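Local coordinates for protein kojibiose phosphorylase (Gut metagenome, PDB 6W0P) that belongs to the glycoside hydrolase family 65 phosphorylases, with an N-terminal beta domain, a helical central catalytic domain and a C-terminal beta domain, at residues A[718-729]-A[744-752]; A[184-192]-A[201-212]. All blocks are in the same frame, centred on the assembly; numbering follows the deposited sequence.

How the interactions relate
Starting from the N terminus, the chain first makes interaction 2, in the N-terminal beta domain. There 184-192 pairs with 201-212, closing the short loop of a hairpin at the outer edge of a large antiparallel sheet; strand 210-217 then carries the sheet inward. The chain goes on through the helical central domain before interaction 1 forms in the C-terminal beta domain. Segment 744-752 comes back to 718-729 after strands 733-737 and 740-744 of a second sheet, so this loop contains a hairpin of its own. The two loops follow one another without nesting or crossing. The centres of interactions 1 and 2 lie about 56 Å apart, on opposite sides of the chain's centre.

Interaction 1: residues A[718-729]-A[744-752]; sequences VDKDNVIITKKT and LIDKLEIKR
Arg-752 reaches back over the turn at Asp-719, its NH1 giving a 2.7 Å hydrogen bond to Asp-719 O, which lies in the guanidinium plane. A bend at chi3 (54°) turns the guanidinium to that carbonyl, while the Arg-752 chain, at CG and CD, runs roughly perpendicular to Val-723 past its CG2. NH1 is also hydrogen-bonded to Ser-696 OG. Asp-719 OD1 accepts from Asp-721 N, an Asx turn, and from Asn-722 N, which widens it to an Asx motif. Beyond it, Val-723 and Ile-725 form hydrogen-bonded antiparallel pairs with Ile-750 and Leu-748. Strand 747-751 is thereby added to 722-726 as an end strand, within this chain, of the C-terminal domain's antiparallel sheet, and the face carrying these four residues packs against strands 733-737 and 740-744 and the loop at Tyr-738. On the other face, Ile-724 runs alongside Lys-747 and Glu-749 in the same direction; its CG2 is 3.4 Å from Lys-747 NZ, which is salt-bridged to Glu-749 OE1. At the far end Lys-727 and Leu-744 pass antiparallel to one another, Lys-727 CE 3.9 Å from Leu-744 CG. Lys-727 NZ donates to Ile-745 O at 2.8 Å, to Thr-729 OG1, itself hydrogen-bonded to His-712, and to Asn-731 O.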
loop_
_atom_site.group_PDB
_atom_site.type_symbol
_atom_site.label_atom_id
_atom_site.label_comp_id
_atom_site.label_asym_id
_atom_site.label_seq_id
_atom_site.Cartn_x
_atom_site.Cartn_y
_atom_site.Cartn_z
ATOM N N VAL A 718 -40.730 28.569 -9.526
ATOM C CA VAL A 718 -39.907 29.474 -10.378
ATOM C C VAL A 718 -40.249 29.217 -11.850
ATOM O O VAL A 718 -40.050 28.088 -12.298
ATOM C CB VAL A 718 -38.415 29.268 -10.091
ATOM C CG1 VAL A 718 -37.551 30.277 -10.834
ATOM C CG2 VAL A 718 -38.146 29.307 -8.599
ATOM N N ASP A 719 -40.801 30.216 -12.546
ATOM C CA ASP A 719 -41.010 30.187 -14.028
ATOM C C ASP A 719 -40.171 31.304 -14.652
ATOM O O ASP A 719 -39.278 31.826 -13.949
ATOM C CB ASP A 719 -42.492 30.215 -14.432
ATOM C CG ASP A 719 -43.258 31.491 -14.118
ATOM O OD1 ASP A 719 -42.641 32.558 -14.045
ATOM O OD2 ASP A 719 -44.476 31.403 -13.938
ATOM N N LYS A 720 -40.411 31.636 -15.924
ATOM C CA LYS A 720 -39.579 32.626 -16.662
ATOM C C LYS A 720 -39.799 34.034 -16.062
ATOM O O LYS A 720 -38.805 34.781 -15.952
ATOM C CB LYS A 720 -39.862 32.545 -18.172
ATOM C CG LYS A 720 -41.174 33.175 -18.640
ATOM C CD LYS A 720 -41.626 32.820 -20.069
ATOM C CE LYS A 720 -41.119 33.789 -21.122
ATOM N NZ LYS A 720 -41.554 33.398 -22.486
ATOM N N ASP A 721 -41.033 34.358 -15.650
ATOM C CA ASP A 721 -41.489 35.737 -15.311
ATOM C C ASP A 721 -41.576 35.951 -13.796
ATOM O O ASP A 721 -41.436 37.092 -13.394
ATOM C CB ASP A 721 -42.873 36.021 -15.899
ATOM C CG ASP A 721 -42.974 35.743 -17.392
ATOM O OD1 ASP A 721 -41.983 36.042 -18.111
ATOM O OD2 ASP A 721 -44.028 35.212 -17.823
ATOM N N ASN A 722 -41.818 34.903 -12.994
ATOM C CA ASN A 722 -42.194 35.049 -11.564
ATOM C C ASN A 722 -41.534 33.980 -10.675
ATOM O O ASN A 722 -41.251 32.865 -11.132
ATOM C CB ASN A 722 -43.716 35.045 -11.390
ATOM C CG ASN A 722 -44.347 36.340 -11.862
ATOM O OD1 ASN A 722 -45.039 36.355 -12.872
ATOM N ND2 ASN A 722 -44.081 37.435 -11.172
ATOM N N VAL A 723 -41.270 34.383 -9.442
ATOM C CA VAL A 723 -41.058 33.525 -8.264
ATOM C C VAL A 723 -42.314 33.659 -7.418
ATOM O O VAL A 723 -42.630 34.771 -7.056
ATOM C CB VAL A 723 -39.800 33.943 -7.495
ATOM C CG1 VAL A 723 -39.572 33.056 -6.289
ATOM C CG2 VAL A 723 -38.592 33.939 -8.408
ATOM N N ILE A 724 -42.997 32.550 -7.164
ATOM C CA ILE A 724 -44.189 32.475 -6.284
ATOM C C ILE A 724 -43.780 31.591 -5.106
ATOM O O ILE A 724 -43.317 30.441 -5.342
ATOM C CB ILE A 724 -45.409 31.944 -7.081
ATOM C CG1 ILE A 724 -45.712 32.847 -8.278
ATOM C CG2 ILE A 724 -46.648 31.748 -6.210
ATOM C CD1 ILE A 724 -46.450 32.132 -9.402
ATOM N N ILE A 725 -43.915 32.127 -3.899
ATOM C CA ILE A 725 -43.545 31.493 -2.606
ATOM C C ILE A 725 -44.817 31.475 -1.767
ATOM O O ILE A 725 -45.447 32.572 -1.644
ATOM C CB ILE A 725 -42.414 32.271 -1.908
ATOM C CG1 ILE A 725 -41.155 32.374 -2.778
ATOM C CG2 ILE A 725 -42.111 31.678 -0.546
ATOM C CD1 ILE A 725 -40.259 33.532 -2.414
ATOM N N THR A 726 -45.193 30.301 -1.245
ATOM C CA THR A 726 -46.432 30.112 -0.456
ATOM C C THR A 726 -46.125 29.340 0.831
ATOM O O THR A 726 -45.175 28.522 0.855
ATOM C CB THR A 726 -47.543 29.448 -1.291
ATOM O OG1 THR A 726 -47.012 28.397 -2.110
ATOM C CG2 THR A 726 -48.255 30.422 -2.202
ATOM N N LYS A 727 -46.945 29.578 1.852
ATOM C CA LYS A 727 -47.041 28.756 3.081
ATOM C C LYS A 727 -48.450 28.895 3.677
ATOM O O LYS A 727 -49.167 29.836 3.313
ATOM C CB LYS A 727 -45.932 29.145 4.070
ATOM C CG LYS A 727 -46.148 30.399 4.896
ATOM C CD LYS A 727 -44.960 30.805 5.727
ATOM C CE LYS A 727 -45.187 32.146 6.398
ATOM N NZ LYS A 727 -46.362 32.145 7.300
ATOM N N LYS A 728 -48.792 28.004 4.613
ATOM C CA LYS A 728 -50.127 27.934 5.274
ATOM C C LYS A 728 -50.042 28.446 6.717
ATOM O O LYS A 728 -51.093 28.629 7.332
ATOM C CB LYS A 728 -50.634 26.485 5.257
ATOM C CG LYS A 728 -50.692 25.841 3.880
ATOM C CD LYS A 728 -51.694 26.488 2.959
ATOM C CE LYS A 728 -52.833 25.558 2.607
ATOM N NZ LYS A 728 -52.370 24.520 1.661
ATOM N N THR A 729 -48.845 28.589 7.275
ATOM C CA THR A 729 -48.663 29.100 8.647
ATOM C C THR A 729 -49.163 30.545 8.668
ATOM O O THR A 729 -49.173 31.197 7.608
ATOM C CB THR A 729 -47.212 28.966 9.125
ATOM O OG1 THR A 729 -46.362 29.460 8.094
ATOM C CG2 THR A 729 -46.853 27.544 9.502
ATOM N N LEU A 744 -43.137 37.188 4.465
ATOM C CA LEU A 744 -44.079 36.184 3.912
ATOM C C LEU A 744 -45.114 35.822 4.983
ATOM O O LEU A 744 -44.735 35.505 6.108
ATOM C CB LEU A 744 -43.272 34.965 3.474
ATOM C CG LEU A 744 -44.082 33.762 3.034
ATOM C CD1 LEU A 744 -44.989 34.122 1.870
ATOM C CD2 LEU A 744 -43.154 32.604 2.682
ATOM N N ILE A 745 -46.388 35.919 4.656
ATOM C CA ILE A 745 -47.474 35.485 5.578
ATOM C C ILE A 745 -48.189 34.300 4.920
ATOM O O ILE A 745 -48.149 33.215 5.500
ATOM C CB ILE A 745 -48.405 36.661 5.924
ATOM C CG1 ILE A 745 -47.644 37.732 6.718
ATOM C CG2 ILE A 745 -49.634 36.174 6.682
ATOM C CD1 ILE A 745 -48.354 39.091 6.821
ATOM N N ASP A 746 -48.757 34.499 3.727
ATOM C CA ASP A 746 -49.458 33.441 2.948
ATOM C C ASP A 746 -48.805 33.279 1.570
ATOM O O ASP A 746 -48.535 32.131 1.182
ATOM C CB ASP A 746 -50.946 33.753 2.856
ATOM C CG ASP A 746 -51.259 35.087 2.191
ATOM O OD1 ASP A 746 -50.481 36.078 2.356
ATOM O OD2 ASP A 746 -52.268 35.120 1.490
ATOM N N LYS A 747 -48.495 34.374 0.879
ATOM C CA LYS A 747 -48.114 34.348 -0.553
ATOM C C LYS A 747 -47.233 35.547 -0.890
ATOM O O LYS A 747 -47.546 36.690 -0.432
ATOM C CB LYS A 747 -49.387 34.346 -1.393
ATOM C CG LYS A 747 -49.224 34.214 -2.898
ATOM C CD LYS A 747 -50.569 33.859 -3.549
ATOM C CE LYS A 747 -50.633 34.105 -5.040
ATOM N NZ LYS A 747 -49.771 33.138 -5.763
ATOM N N LEU A 748 -46.175 35.272 -1.657
ATOM C CA LEU A 748 -45.285 36.269 -2.305
ATOM C C LEU A 748 -45.239 35.971 -3.811
ATOM O O LEU A 748 -44.964 34.819 -4.189
ATOM C CB LEU A 748 -43.890 36.158 -1.677
ATOM C CG LEU A 748 -43.529 37.205 -0.630
ATOM C CD1 LEU A 748 -44.637 37.400 0.398
ATOM C CD2 LEU A 748 -42.245 36.827 0.066
ATOM N N GLU A 749 -45.446 36.992 -4.635
ATOM C CA GLU A 749 -45.357 36.917 -6.117
ATOM C C GLU A 749 -44.303 37.935 -6.538
ATOM O O GLU A 749 -44.617 39.125 -6.452
ATOM C CB GLU A 749 -46.734 37.232 -6.709
ATOM C CG GLU A 749 -47.050 36.558 -8.022
ATOM C CD GLU A 749 -48.546 36.307 -8.218
ATOM O OE1 GLU A 749 -49.144 35.518 -7.429
ATOM O OE2 GLU A 749 -49.130 36.920 -9.132
ATOM N N ILE A 750 -43.086 37.497 -6.873
ATOM C CA ILE A 750 -41.944 38.415 -7.184
ATOM C C ILE A 750 -41.603 38.293 -8.669
ATOM O O ILE A 750 -41.344 37.172 -9.097
ATOM C CB ILE A 750 -40.735 38.115 -6.279
ATOM C CG1 ILE A 750 -41.089 38.349 -4.810
ATOM C CG2 ILE A 750 -39.515 38.931 -6.691
ATOM C CD1 ILE A 750 -40.022 37.902 -3.844
ATOM N N LYS A 751 -41.613 39.411 -9.407
ATOM C CA LYS A 751 -41.197 39.475 -10.838
ATOM C C LYS A 751 -39.686 39.277 -10.924
ATOM O O LYS A 751 -38.995 39.680 -9.988
ATOM C CB LYS A 751 -41.558 40.807 -11.509
ATOM C CG LYS A 751 -43.043 41.015 -11.744
ATOM C CD LYS A 751 -43.362 42.221 -12.611
ATOM C CE LYS A 751 -44.351 43.169 -11.965
ATOM N NZ LYS A 751 -45.652 42.506 -11.698
ATOM N N ARG A 752 -39.196 38.700 -12.020
ATOM C CA ARG A 752 -37.749 38.401 -12.193
ATOM C C ARG A 752 -37.079 39.542 -12.984
ATOM O O ARG A 752 -37.521 39.866 -14.083
ATOM C CB ARG A 752 -37.624 36.998 -12.800
ATOM C CG ARG A 752 -38.064 35.890 -11.845
ATOM C CD ARG A 752 -37.773 34.473 -12.296
ATOM N NE ARG A 752 -36.363 34.312 -12.634
ATOM C CZ ARG A 752 -35.869 33.352 -13.407
ATOM N NH1 ARG A 752 -36.663 32.410 -13.894
ATOM N NH2 ARG A 752 -34.577 33.337 -13.683
#

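Interaction 2: residues A[184-192]-A[201-212]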
loop_
_atom_site.group_PDB
_atom_site.type_symbol
_atom_site.label_atom_id
_atom_site.label_comp_id
_atom_site.label_asym_id
_atom_site.label_seq_id
_atom_site.Cartn_x
_atom_site.Cartn_y
_atom_site.Cartn_z
ATOM N N CYS A 184 -21.088 -17.497 3.276
ATOM C CA CYS A 184 -22.247 -17.229 4.154
ATOM C C CYS A 184 -21.712 -16.740 5.497
ATOM O O CYS A 184 -20.823 -17.389 6.022
ATOM C CB CYS A 184 -23.107 -18.469 4.364
ATOM S SG CYS A 184 -24.590 -18.128 5.352
ATOM N N TYR A 185 -22.216 -15.614 5.998
ATOM C CA TYR A 185 -21.695 -14.935 7.214
ATOM C C TYR A 185 -22.647 -15.188 8.388
ATOM O O TYR A 185 -22.536 -14.490 9.391
ATOM C CB TYR A 185 -21.423 -13.454 6.919
ATOM C CG TYR A 185 -20.146 -13.243 6.140
ATOM C CD1 TYR A 185 -20.128 -13.357 4.759
ATOM C CD2 TYR A 185 -18.937 -13.001 6.781
ATOM C CE1 TYR A 185 -18.955 -13.201 4.036
ATOM C CE2 TYR A 185 -17.755 -12.850 6.074
ATOM C CZ TYR A 185 -17.761 -12.951 4.697
ATOM O OH TYR A 185 -16.606 -12.806 3.978
ATOM N N TRP A 186 -23.491 -16.213 8.278
ATOM C CA TRP A 186 -24.495 -16.610 9.301
ATOM C C TRP A 186 -24.231 -18.035 9.799
ATOM O O TRP A 186 -23.910 -18.902 8.944
ATOM C CB TRP A 186 -25.896 -16.496 8.704
ATOM C CG TRP A 186 -26.236 -15.085 8.346
ATOM C CD1 TRP A 186 -26.120 -14.495 7.123
ATOM C CD2 TRP A 186 -26.689 -14.066 9.244
ATOM N NE1 TRP A 186 -26.514 -13.184 7.194
ATOM C CE2 TRP A 186 -26.868 -12.894 8.485
ATOM C CE3 TRP A 186 -26.984 -14.033 10.607
ATOM C CZ2 TRP A 186 -27.326 -11.706 9.048
ATOM C CZ3 TRP A 186 -27.440 -12.858 11.165
ATOM C CH2 TRP A 186 -27.606 -11.711 10.392
ATOM N N ASN A 187 -24.359 -18.262 11.113
ATOM C CA ASN A 187 -24.405 -19.619 11.728
ATOM C C ASN A 187 -25.844 -19.923 12.159
ATOM O O ASN A 187 -26.564 -18.988 12.598
ATOM C CB ASN A 187 -23.473 -19.764 12.937
ATOM C CG ASN A 187 -22.008 -19.737 12.559
ATOM O OD1 ASN A 187 -21.625 -20.332 11.561
ATOM N ND2 ASN A 187 -21.196 -19.018 13.322
ATOM N N ARG A 188 -26.213 -21.202 12.108
ATOM C CA ARG A 188 -27.537 -21.725 12.516
ATOM C C ARG A 188 -27.769 -21.452 14.009
ATOM O O ARG A 188 -26.814 -21.559 14.805
ATOM C CB ARG A 188 -27.570 -23.219 12.178
ATOM C CG ARG A 188 -28.646 -24.019 12.893
ATOM C CD ARG A 188 -28.600 -25.499 12.543
ATOM N NE ARG A 188 -29.937 -26.038 12.302
ATOM C CZ ARG A 188 -30.217 -27.231 11.770
ATOM N NH1 ARG A 188 -29.260 -28.076 11.416
ATOM N NH2 ARG A 188 -31.479 -27.578 11.590
ATOM N N VAL A 189 -28.999 -21.131 14.396
ATOM C CA VAL A 189 -29.438 -21.233 15.820
ATOM C C VAL A 189 -30.612 -22.207 15.857
ATOM O O VAL A 189 -30.404 -23.324 16.343
ATOM C CB VAL A 189 -29.804 -19.871 16.437
ATOM C CG1 VAL A 189 -30.281 -20.017 17.876
ATOM C CG2 VAL A 189 -28.641 -18.889 16.346
ATOM N N LYS A 190 -31.762 -21.827 15.291
ATOM C CA LYS A 190 -33.002 -22.639 15.345
ATOM C C LYS A 190 -33.845 -22.437 14.077
ATOM O O LYS A 190 -33.857 -21.303 13.543
ATOM C CB LYS A 190 -33.786 -22.258 16.607
ATOM C CG LYS A 190 -34.807 -23.283 17.075
ATOM C CD LYS A 190 -34.206 -24.604 17.555
ATOM C CE LYS A 190 -35.257 -25.484 18.202
ATOM N NZ LYS A 190 -34.661 -26.634 18.917
ATOM N N GLU A 191 -34.513 -23.507 13.621
ATOM C CA GLU A 191 -35.662 -23.462 12.675
ATOM C C GLU A 191 -36.902 -23.948 13.437
ATOM O O GLU A 191 -36.729 -24.786 14.316
ATOM C CB GLU A 191 -35.366 -24.291 11.426
ATOM C CG GLU A 191 -34.082 -23.873 10.732
ATOM C CD GLU A 191 -32.835 -24.567 11.254
ATOM O OE1 GLU A 191 -32.974 -25.618 11.883
ATOM O OE2 GLU A 191 -31.724 -24.065 11.018
ATOM N N PHE A 192 -38.092 -23.409 13.170
ATOM C CA PHE A 192 -39.296 -23.718 13.978
ATOM C C PHE A 192 -40.568 -23.481 13.176
ATOM O O PHE A 192 -40.591 -22.576 12.311
ATOM C CB PHE A 192 -39.350 -22.848 15.238
ATOM C CG PHE A 192 -39.227 -21.366 14.988
ATOM C CD1 PHE A 192 -40.346 -20.593 14.718
ATOM C CD2 PHE A 192 -37.987 -20.747 15.034
ATOM C CE1 PHE A 192 -40.226 -19.232 14.479
ATOM C CE2 PHE A 192 -37.867 -19.384 14.795
ATOM C CZ PHE A 192 -38.986 -18.631 14.512
ATOM N N THR A 201 -33.927 -18.427 13.359
ATOM C CA THR A 201 -33.074 -17.510 14.138
ATOM C C THR A 201 -31.631 -17.852 13.791
ATOM O O THR A 201 -31.273 -19.059 13.858
ATOM C CB THR A 201 -33.309 -17.626 15.646
ATOM O OG1 THR A 201 -34.658 -17.236 15.908
ATOM C CG2 THR A 201 -32.357 -16.760 16.441
ATOM N N VAL A 202 -30.850 -16.844 13.411
ATOM C CA VAL A 202 -29.443 -17.030 12.973
ATOM C C VAL A 202 -28.582 -16.038 13.745
ATOM O O VAL A 202 -29.136 -15.088 14.334
ATOM C CB VAL A 202 -29.293 -16.862 11.450
ATOM C CG1 VAL A 202 -29.843 -18.059 10.705
ATOM C CG2 VAL A 202 -29.942 -15.581 10.945
ATOM N N LYS A 203 -27.278 -16.273 13.734
ATOM C CA LYS A 203 -26.288 -15.418 14.405
ATOM C C LYS A 203 -25.106 -15.224 13.457
ATOM O O LYS A 203 -24.795 -16.168 12.706
ATOM C CB LYS A 203 -25.867 -16.057 15.728
ATOM C CG LYS A 203 -25.003 -15.175 16.615
ATOM C CD LYS A 203 -24.725 -15.811 17.964
ATOM C CE LYS A 203 -23.766 -15.000 18.813
ATOM N NZ LYS A 203 -23.867 -15.364 20.251
ATOM N N THR A 204 -24.500 -14.035 13.497
ATOM C CA THR A 204 -23.316 -13.666 12.682
ATOM C C THR A 204 -22.104 -14.417 13.227
ATOM O O THR A 204 -22.126 -14.746 14.424
ATOM C CB THR A 204 -23.078 -12.158 12.706
ATOM O OG1 THR A 204 -22.905 -11.759 14.067
ATOM C CG2 THR A 204 -24.225 -11.389 12.083
ATOM N N LEU A 205 -21.091 -14.610 12.379
ATOM C CA LEU A 205 -19.870 -15.404 12.663
ATOM C C LEU A 205 -19.202 -14.885 13.938
ATOM O O LEU A 205 -18.856 -15.710 14.783
ATOM C CB LEU A 205 -18.891 -15.283 11.489
ATOM C CG LEU A 205 -19.409 -15.674 10.100
ATOM C CD1 LEU A 205 -18.264 -15.755 9.096
ATOM C CD2 LEU A 205 -20.150 -17.004 10.138
ATOM N N THR A 206 -19.048 -13.557 14.052
ATOM C CA THR A 206 -18.117 -12.887 15.001
ATOM C C THR A 206 -18.795 -11.748 15.768
ATOM O O THR A 206 -18.497 -11.610 16.971
ATOM C CB THR A 206 -16.873 -12.418 14.236
ATOM O OG1 THR A 206 -15.980 -13.528 14.364
ATOM C CG2 THR A 206 -16.229 -11.147 14.747
ATOM N N THR A 207 -19.657 -10.959 15.112
ATOM C CA THR A 207 -20.058 -9.611 15.593
ATOM C C THR A 207 -21.123 -9.714 16.684
ATOM O O THR A 207 -21.556 -8.662 17.170
ATOM C CB THR A 207 -20.500 -8.754 14.408
ATOM O OG1 THR A 207 -21.631 -9.362 13.785
ATOM C CG2 THR A 207 -19.373 -8.589 13.415
ATOM N N ASN A 208 -21.543 -10.931 17.032
ATOM C CA ASN A 208 -22.492 -11.212 18.145
ATOM C C ASN A 208 -23.862 -10.630 17.780
ATOM O O ASN A 208 -24.557 -10.110 18.673
ATOM C CB ASN A 208 -21.970 -10.690 19.492
ATOM C CG ASN A 208 -22.062 -11.740 20.579
ATOM O OD1 ASN A 208 -21.336 -12.739 20.525
ATOM N ND2 ASN A 208 -22.937 -11.527 21.557
ATOM N N GLN A 209 -24.238 -10.705 16.508
ATOM C CA GLN A 209 -25.533 -10.171 16.023
ATOM C C GLN A 209 -26.439 -11.336 15.642
ATOM O O GLN A 209 -25.942 -12.317 15.041
ATOM C CB GLN A 209 -25.323 -9.217 14.857
ATOM C CG GLN A 209 -24.515 -7.995 15.254
ATOM C CD GLN A 209 -24.395 -7.056 14.080
ATOM O OE1 GLN A 209 -24.162 -7.493 12.946
ATOM N NE2 GLN A 209 -24.578 -5.767 14.351
ATOM N N THR A 210 -27.714 -11.195 15.975
ATOM C CA THR A 210 -28.765 -12.212 15.756
ATOM C C THR A 210 -29.932 -11.592 14.985
ATOM O O THR A 210 -30.141 -10.357 15.078
ATOM C CB THR A 210 -29.252 -12.805 17.084
ATOM O OG1 THR A 210 -29.997 -11.797 17.776
ATOM C CG2 THR A 210 -28.112 -13.328 17.933
ATOM N N LEU A 211 -30.656 -12.451 14.273
ATOM C CA LEU A 211 -31.842 -12.086 13.483
ATOM C C LEU A 211 -32.860 -13.228 13.585
ATOM O O LEU A 211 -32.445 -14.393 13.464
ATOM C CB LEU A 211 -31.354 -11.873 12.050
ATOM C CG LEU A 211 -32.437 -11.630 11.010
ATOM C CD1 LEU A 211 -31.885 -10.785 9.870
ATOM C CD2 LEU A 211 -33.000 -12.943 10.485
ATOM N N THR A 212 -34.139 -12.903 13.757
ATOM C CA THR A 212 -35.261 -13.867 13.621
ATOM C C THR A 212 -36.118 -13.427 12.441
ATOM O O THR A 212 -36.560 -12.261 12.432
ATOM C CB THR A 212 -36.089 -14.000 14.905
ATOM O OG1 THR A 212 -35.246 -14.604 15.880
ATOM C CG2 THR A 212 -37.319 -14.863 14.731
HETATM O O HOH W 1 -30.984 -21.210 11.681
#
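Thr-201 O is gripped from several directions: Lys-190 N donates to it at 3.2 Å, Val-189 N adds a weak bond, and a water lies within hydrogen-bonding distance of both Thr-201 O and Glu-191 OE2. Val-189 and Lys-190 together face Thr-201, and the Val-189 side chain points at the partner strand, its CB only 3.1 Å from Thr-201 O. On the N-terminal side of the bulge, Arg-188 pairs with Val-202, and Asn-187 N meets Lys-203 O at 2.7 Å almost straight on, with an N-H...O angle of 171°. Trp-186 dominates the buried side. Its CG stands beside the backbone N (chi1 -64°), which carries the indole across to the second segment; there Thr-204 CG2 lies over the face of the six-membered ring in a CH-pi contact, 4.0 Å from the centroid. Val-202 lies roughly perpendicular to Trp-186, Val-202 CG2 3.4 Å from Trp-186 CE3, and Leu-211 CB comes to CH2. NE1 is held by Asn-87 O. Where the strands part, Leu-205 CD1 packs obliquely on Tyr-185 CD2 at 3.7 Å. At the other end Thr-201 OG1 and Thr-212 CG2 approach the edge of the Phe-192 ring. This is a beta hairpin with a classic bulge, edging the large antiparallel sheet of the family 65 N-terminal domain.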